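Side-chain contacts in Serine/threonine protein kinase (PDB 4ESQ), which probably phosphorylates serine and threonine residues of proteins as a membrane receptor kinase, of which this chain is the extracellular sensor domain: residues Ala22-Ser27 with Tyr174-Gln179; Tyr127-Ala132 with Trp153-Ala158. All coordinates share one frame; numbering follows the deposited sequence.

Contact 1: residues Ala22-Ser27 with Tyr174-Gln179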
loop_
_atom_site.group_PDB
_atom_site.type_symbol
_atom_site.label_atom_id
_atom_site.label_comp_id
_atom_site.label_asym_id
_atom_site.label_seq_id
_atom_site.Cartn_x
_atom_site.Cartn_y
_atom_site.Cartn_z
ATOM N N ALA A 22 -2.333 -15.470 7.175
ATOM C CA ALA A 22 -3.492 -15.461 8.057
ATOM C C ALA A 22 -4.500 -14.391 7.655
ATOM O O ALA A 22 -5.707 -14.627 7.677
ATOM C CB ALA A 22 -3.053 -15.263 9.512
ATOM N N VAL A 23 -4.013 -13.214 7.287
ATOM C CA VAL A 23 -4.924 -12.149 6.886
ATOM C C VAL A 23 -5.596 -12.514 5.563
ATOM O O VAL A 23 -6.809 -12.329 5.393
ATOM C CB VAL A 23 -4.210 -10.783 6.767
ATOM C CG1 VAL A 23 -5.106 -9.765 6.034
ATOM C CG2 VAL A 23 -3.812 -10.265 8.145
ATOM N N MET A 24 -4.817 -13.060 4.640
ATOM C CA MET A 24 -5.293 -13.267 3.274
ATOM C C MET A 24 -6.106 -14.550 3.085
ATOM O O MET A 24 -6.753 -14.728 2.053
ATOM C CB MET A 24 -4.128 -13.244 2.271
ATOM C CG MET A 24 -3.421 -11.890 2.132
ATOM S SD MET A 24 -4.530 -10.472 1.935
ATOM C CE MET A 24 -5.193 -10.793 0.306
ATOM N N GLY A 25 -6.074 -15.445 4.069
ATOM C CA GLY A 25 -6.781 -16.703 3.925
ATOM C C GLY A 25 -6.004 -17.707 3.096
ATOM O O GLY A 25 -6.582 -18.493 2.342
ATOM N N SER A 26 -4.685 -17.684 3.241
ATOM C CA SER A 26 -3.801 -18.578 2.501
ATOM C C SER A 26 -2.908 -19.357 3.458
ATOM O O SER A 26 -2.840 -19.045 4.643
ATOM C CB SER A 26 -2.933 -17.759 1.534
ATOM O OG SER A 26 -2.086 -18.586 0.757
ATOM N N SER A 27 -2.218 -20.368 2.939
ATOM C CA SER A 27 -1.209 -21.095 3.700
ATOM C C SER A 27 0.078 -21.225 2.893
ATOM O O SER A 27 0.980 -21.965 3.282
ATOM C CB SER A 27 -1.703 -22.510 4.047
ATOM O OG SER A 27 -2.737 -22.485 5.017
ATOM N N TYR A 174 -9.617 -12.203 -4.961
ATOM C CA TYR A 174 -10.984 -12.284 -5.468
ATOM C C TYR A 174 -12.036 -12.017 -4.390
ATOM O O TYR A 174 -13.212 -11.811 -4.707
ATOM C CB TYR A 174 -11.246 -13.657 -6.082
ATOM C CG TYR A 174 -10.489 -13.923 -7.352
ATOM C CD1 TYR A 174 -10.986 -13.492 -8.578
ATOM C CD2 TYR A 174 -9.287 -14.616 -7.337
ATOM C CE1 TYR A 174 -10.299 -13.735 -9.751
ATOM C CE2 TYR A 174 -8.594 -14.866 -8.514
ATOM C CZ TYR A 174 -9.110 -14.422 -9.713
ATOM O OH TYR A 174 -8.441 -14.656 -10.892
ATOM N N GLN A 175 -11.618 -12.029 -3.128
ATOM C CA GLN A 175 -12.531 -11.877 -1.998
ATOM C C GLN A 175 -12.084 -10.773 -1.064
ATOM O O GLN A 175 -11.984 -10.983 0.146
ATOM C CB GLN A 175 -12.610 -13.176 -1.187
ATOM C CG GLN A 175 -13.450 -14.259 -1.805
ATOM C CD GLN A 175 -13.539 -15.494 -0.924
ATOM O OE1 GLN A 175 -12.552 -15.920 -0.333
ATOM N NE2 GLN A 175 -14.727 -16.070 -0.833
ATOM N N ILE A 176 -11.810 -9.602 -1.624
ATOM C CA ILE A 176 -11.315 -8.488 -0.835
ATOM C C ILE A 176 -12.443 -7.769 -0.105
ATOM O O ILE A 176 -13.466 -7.433 -0.704
ATOM C CB ILE A 176 -10.558 -7.480 -1.727
ATOM C CG1 ILE A 176 -9.280 -8.110 -2.299
ATOM C CG2 ILE A 176 -10.243 -6.205 -0.954
ATOM C CD1 ILE A 176 -8.273 -8.560 -1.253
ATOM N N THR A 177 -12.253 -7.546 1.194
ATOM C CA THR A 177 -13.132 -6.668 1.953
ATOM C C THR A 177 -12.324 -5.644 2.728
ATOM O O THR A 177 -12.428 -4.457 2.463
ATOM C CB THR A 177 -14.065 -7.428 2.911
ATOM O OG1 THR A 177 -13.306 -8.354 3.692
ATOM C CG2 THR A 177 -15.141 -8.181 2.120
ATOM N N ASN A 178 -11.509 -6.100 3.672
ATOM C CA ASN A 178 -10.684 -5.169 4.441
ATOM C C ASN A 178 -9.293 -5.717 4.784
ATOM O O ASN A 178 -8.715 -5.355 5.808
ATOM C CB ASN A 178 -11.419 -4.729 5.721
ATOM C CG ASN A 178 -10.780 -3.518 6.385
ATOM O OD1 ASN A 178 -10.407 -2.550 5.718
ATOM N ND2 ASN A 178 -10.655 -3.564 7.713
ATOM N N GLN A 179 -8.744 -6.574 3.927
ATOM C CA GLN A 179 -7.439 -7.175 4.212
ATOM C C GLN A 179 -6.301 -6.148 4.345
ATOM O O GLN A 179 -5.412 -6.293 5.189
ATOM C CB GLN A 179 -7.077 -8.227 3.159
ATOM C CG GLN A 179 -7.910 -9.514 3.227
ATOM C CD GLN A 179 -9.190 -9.431 2.411
ATOM O OE1 GLN A 179 -9.698 -8.342 2.136
ATOM N NE2 GLN A 179 -9.718 -10.587 2.021
HETATM O O HOH W 1 -9.039 -12.973 4.064
HETATM O O HOH W 2 -8.725 -13.398 0.896
#

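Contact 2: residues Tyr127-Ala132 with Trp153-Ala158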
loop_
_atom_site.group_PDB
_atom_site.type_symbol
_atom_site.label_atom_id
_atom_site.label_comp_id
_atom_site.label_asym_id
_atom_site.label_seq_id
_atom_site.Cartn_x
_atom_site.Cartn_y
_atom_site.Cartn_z
ATOM N N TYR A 127 -5.212 -1.418 -18.928
ATOM C CA TYR A 127 -6.373 -1.950 -18.236
ATOM C C TYR A 127 -7.103 -0.862 -17.464
ATOM O O TYR A 127 -6.523 0.157 -17.118
ATOM C CB TYR A 127 -5.976 -3.108 -17.318
ATOM C CG TYR A 127 -5.544 -4.341 -18.080
ATOM C CD1 TYR A 127 -6.484 -5.240 -18.570
ATOM C CD2 TYR A 127 -4.199 -4.599 -18.324
ATOM C CE1 TYR A 127 -6.099 -6.368 -19.273
ATOM C CE2 TYR A 127 -3.803 -5.726 -19.029
ATOM C CZ TYR A 127 -4.759 -6.608 -19.499
ATOM O OH TYR A 127 -4.378 -7.732 -20.202
ATOM N N ARG A 128 -8.391 -1.073 -17.230
ATOM C CA ARG A 128 -9.185 -0.077 -16.536
ATOM C C ARG A 128 -9.453 -0.550 -15.112
ATOM O O ARG A 128 -9.667 -1.736 -14.879
ATOM C CB ARG A 128 -10.480 0.199 -17.306
ATOM C CG ARG A 128 -10.217 0.844 -18.670
ATOM C CD ARG A 128 -11.471 0.939 -19.515
ATOM N NE ARG A 128 -12.492 1.767 -18.886
ATOM C CZ ARG A 128 -12.585 3.081 -19.045
ATOM N NH1 ARG A 128 -11.725 3.720 -19.828
ATOM N NH2 ARG A 128 -13.548 3.753 -18.432
ATOM N N TRP A 129 -9.407 0.383 -14.168
ATOM C CA TRP A 129 -9.657 0.077 -12.761
ATOM C C TRP A 129 -10.663 1.066 -12.197
ATOM O O TRP A 129 -10.567 2.264 -12.462
ATOM C CB TRP A 129 -8.369 0.168 -11.951
ATOM C CG TRP A 129 -7.395 -0.929 -12.200
ATOM C CD1 TRP A 129 -6.562 -1.063 -13.281
ATOM C CD2 TRP A 129 -7.116 -2.043 -11.337
ATOM N NE1 TRP A 129 -5.789 -2.199 -13.143
ATOM C CE2 TRP A 129 -6.112 -2.814 -11.960
ATOM C CE3 TRP A 129 -7.621 -2.461 -10.097
ATOM C CZ2 TRP A 129 -5.606 -3.984 -11.387
ATOM C CZ3 TRP A 129 -7.117 -3.628 -9.532
ATOM C CH2 TRP A 129 -6.120 -4.372 -10.178
ATOM N N THR A 130 -11.605 0.565 -11.397
ATOM C CA THR A 130 -12.663 1.402 -10.833
ATOM C C THR A 130 -12.498 1.542 -9.317
ATOM O O THR A 130 -12.422 0.539 -8.621
ATOM C CB THR A 130 -14.047 0.780 -11.109
ATOM O OG1 THR A 130 -14.219 0.574 -12.519
ATOM C CG2 THR A 130 -15.139 1.685 -10.596
ATOM N N PHE A 131 -12.446 2.781 -8.819
ATOM C CA PHE A 131 -12.336 3.029 -7.379
ATOM C C PHE A 131 -13.712 3.092 -6.716
ATOM O O PHE A 131 -14.655 3.667 -7.270
ATOM C CB PHE A 131 -11.624 4.351 -7.110
ATOM C CG PHE A 131 -10.191 4.355 -7.518
ATOM C CD1 PHE A 131 -9.232 3.770 -6.704
ATOM C CD2 PHE A 131 -9.796 4.955 -8.698
ATOM C CE1 PHE A 131 -7.888 3.773 -7.073
ATOM C CE2 PHE A 131 -8.452 4.970 -9.069
ATOM C CZ PHE A 131 -7.507 4.374 -8.255
ATOM N N ALA A 132 -13.806 2.516 -5.521
ATOM C CA ALA A 132 -14.964 2.719 -4.659
ATOM C C ALA A 132 -14.786 4.042 -3.919
ATOM O O ALA A 132 -13.975 4.882 -4.320
ATOM C CB ALA A 132 -15.099 1.561 -3.684
ATOM N N TRP A 153 -11.237 -9.666 -9.896
ATOM C CA TRP A 153 -9.989 -9.320 -9.199
ATOM C C TRP A 153 -10.077 -7.900 -8.664
ATOM O O TRP A 153 -10.476 -6.983 -9.386
ATOM C CB TRP A 153 -8.791 -9.448 -10.156
ATOM C CG TRP A 153 -7.436 -9.267 -9.510
ATOM C CD1 TRP A 153 -6.643 -8.157 -9.562
ATOM C CD2 TRP A 153 -6.727 -10.224 -8.706
ATOM N NE1 TRP A 153 -5.481 -8.366 -8.857
ATOM C CE2 TRP A 153 -5.513 -9.624 -8.314
ATOM C CE3 TRP A 153 -7.005 -11.528 -8.280
ATOM C CZ2 TRP A 153 -4.573 -10.288 -7.523
ATOM C CZ3 TRP A 153 -6.071 -12.186 -7.501
ATOM C CH2 TRP A 153 -4.872 -11.564 -7.126
ATOM N N GLU A 154 -9.698 -7.712 -7.401
ATOM C CA GLU A 154 -9.770 -6.394 -6.778
ATOM C C GLU A 154 -8.575 -6.165 -5.881
ATOM O O GLU A 154 -7.888 -7.109 -5.523
ATOM C CB GLU A 154 -11.048 -6.264 -5.944
ATOM C CG GLU A 154 -12.326 -6.277 -6.755
ATOM C CD GLU A 154 -13.558 -6.098 -5.888
ATOM O OE1 GLU A 154 -13.817 -6.981 -5.038
ATOM O OE2 GLU A 154 -14.263 -5.079 -6.057
ATOM N N CYS A 155 -8.321 -4.907 -5.533
ATOM C CA CYS A 155 -7.277 -4.585 -4.560
ATOM C C CYS A 155 -7.838 -3.617 -3.545
ATOM O O CYS A 155 -8.632 -2.748 -3.888
ATOM C CB CYS A 155 -6.065 -3.947 -5.231
ATOM S SG CYS A 155 -5.179 -5.003 -6.385
ATOM N N GLN A 156 -7.439 -3.767 -2.288
ATOM C CA GLN A 156 -7.681 -2.699 -1.327
ATOM C C GLN A 156 -6.372 -2.004 -1.006
ATOM O O GLN A 156 -5.366 -2.656 -0.688
ATOM C CB GLN A 156 -8.316 -3.206 -0.034
ATOM C CG GLN A 156 -8.714 -2.054 0.904
ATOM C CD GLN A 156 -9.086 -2.514 2.300
ATOM O OE1 GLN A 156 -8.453 -3.411 2.851
ATOM N NE2 GLN A 156 -10.116 -1.892 2.883
ATOM N N ARG A 157 -6.381 -0.679 -1.127
ATOM C CA ARG A 157 -5.257 0.141 -0.692
ATOM C C ARG A 157 -5.523 0.593 0.739
ATOM O O ARG A 157 -6.655 0.937 1.092
ATOM C CB ARG A 157 -5.101 1.369 -1.600
ATOM C CG ARG A 157 -4.570 1.065 -3.003
ATOM C CD ARG A 157 -3.068 0.830 -3.003
ATOM N NE ARG A 157 -2.283 2.060 -2.890
ATOM C CZ ARG A 157 -1.581 2.412 -1.818
ATOM N NH1 ARG A 157 -1.580 1.635 -0.730
ATOM N NH2 ARG A 157 -0.881 3.543 -1.823
ATOM N N ALA A 158 -4.490 0.586 1.574
ATOM C CA ALA A 158 -4.620 1.165 2.906
ATOM C C ALA A 158 -3.365 1.950 3.222
ATOM O O ALA A 158 -2.254 1.508 2.928
ATOM C CB ALA A 158 -4.837 0.087 3.951
#

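Contact 1: residues Ala22-Ser27 with Tyr174-Gln179
Met24 lays its sulfur across the aliphatic base of Gln179, SD lying 3.6 Å from Gln179 CB, and the two side chains meet at about a right angle. Bends at chi2 and chi3 (-47° and -69°) curl the thioether so that its methyl reaches Ile176, CE standing 4.1 Å from Ile176 CD1. Beside this, Val23 uses one branch: CG1, placed opposite the backbone N, rests 3.6 Å from Gln179 O. Gln179 thus offers methylenes to the helix end while its amide turns back to its own loop through a kink at chi2 (88°). NE2 donates to Gln175 O at 3.0 Å, coming in above the carbonyl plane, whereas OE1 takes the N-H of Thr177 on a lone pair in the carbonyl plane, with N to OE1 2.8 Å. These two bonds fix the rotation of the amide. Polar links across the contact run through water: one molecule donates to Val23 O and accepts from Gln179 NE2; a second donates to Met24 O and takes only a weak bond from NE2, whose remaining N-H the waters must share. Two helix ends of the PknH-like extracellular domain meet here: helix 17-24, left at Gly25 with positive phi, leans on helix 179-192, N-capped by Asn178, where Val23 also touches Ile183, while Met24 reaches His84 and Val86 of strand 84-92.

Contact 2: residues Tyr127-Ala132 with Trp153-Ala158
Two next-nearest strands of the central antiparallel sheet meet here over the intervening strand 141-147, Trp129 and Cys155 standing on the strands themselves and Trp153 in the loop just before strand 154-162; separated by that one strand, they run parallel to each other. With no backbone pairing between them, the Trp129 indole spans the gap to Trp153 and to Cys155 SG: the closest CA atoms, those of Trp129 and Glu154, are 8.8 Å apart. The six-membered ring of Trp129 does the touching. Its CH2 lies 3.9 Å from Trp153 CD1 on the five-membered ring, arriving at the edge of the Trp153 indole and in its plane, though the approach to the Trp129 ring itself is oblique. The two side chains run alongside each other in the same sense. Trp153 holds CG opposite its backbone N (chi1 -173°), which brings CD1 round to face Trp129 CH2. One atom further round the Trp129 ring, CZ3 is 3.9 Å from Cys155 SG. The sulfur stands 4.9 Å from the centroid of the Trp129 six-membered ring and 65° off its normal, an oblique sulfur-aromatic contact. This SG is half of the disulfide to Cys172, so the Trp129 ring borders a covalent cross-link between adjacent strands. Around the contact, Trp129 also rests on Asp145 and Gln147 of strand 141-147 and on Val120 of strand 117-122, while on strand 165-173 Trp153 rests on Cys172 and Cys155 on Asn170.

Both segments of contact 2 fall in the chain between the two segments of contact 1; the centres are about 15 Å apart, yet segments 174-179 and 153-158 meet directly. Asn178 OD1 and Gln156 NE2, 2.9 Å apart, probably share a hydrogen bond, and Ile176 CG1 packs 3.7 Å from Glu154 O. Farther along, the rings of Tyr174 and Trp153 meet edge-to-face. The loop of contact 1 follows strand 165-173, which the Cys155-Cys172 disulfide fastens to the strand of contact 2. The side chain of Trp153 is about 4 Å from a bound buffer molecule, probably from the crystallisation liquor, which may mark a pocket, and about 7 Å from a terbium ion; the side chain of Ile176 is about 14 Å from one.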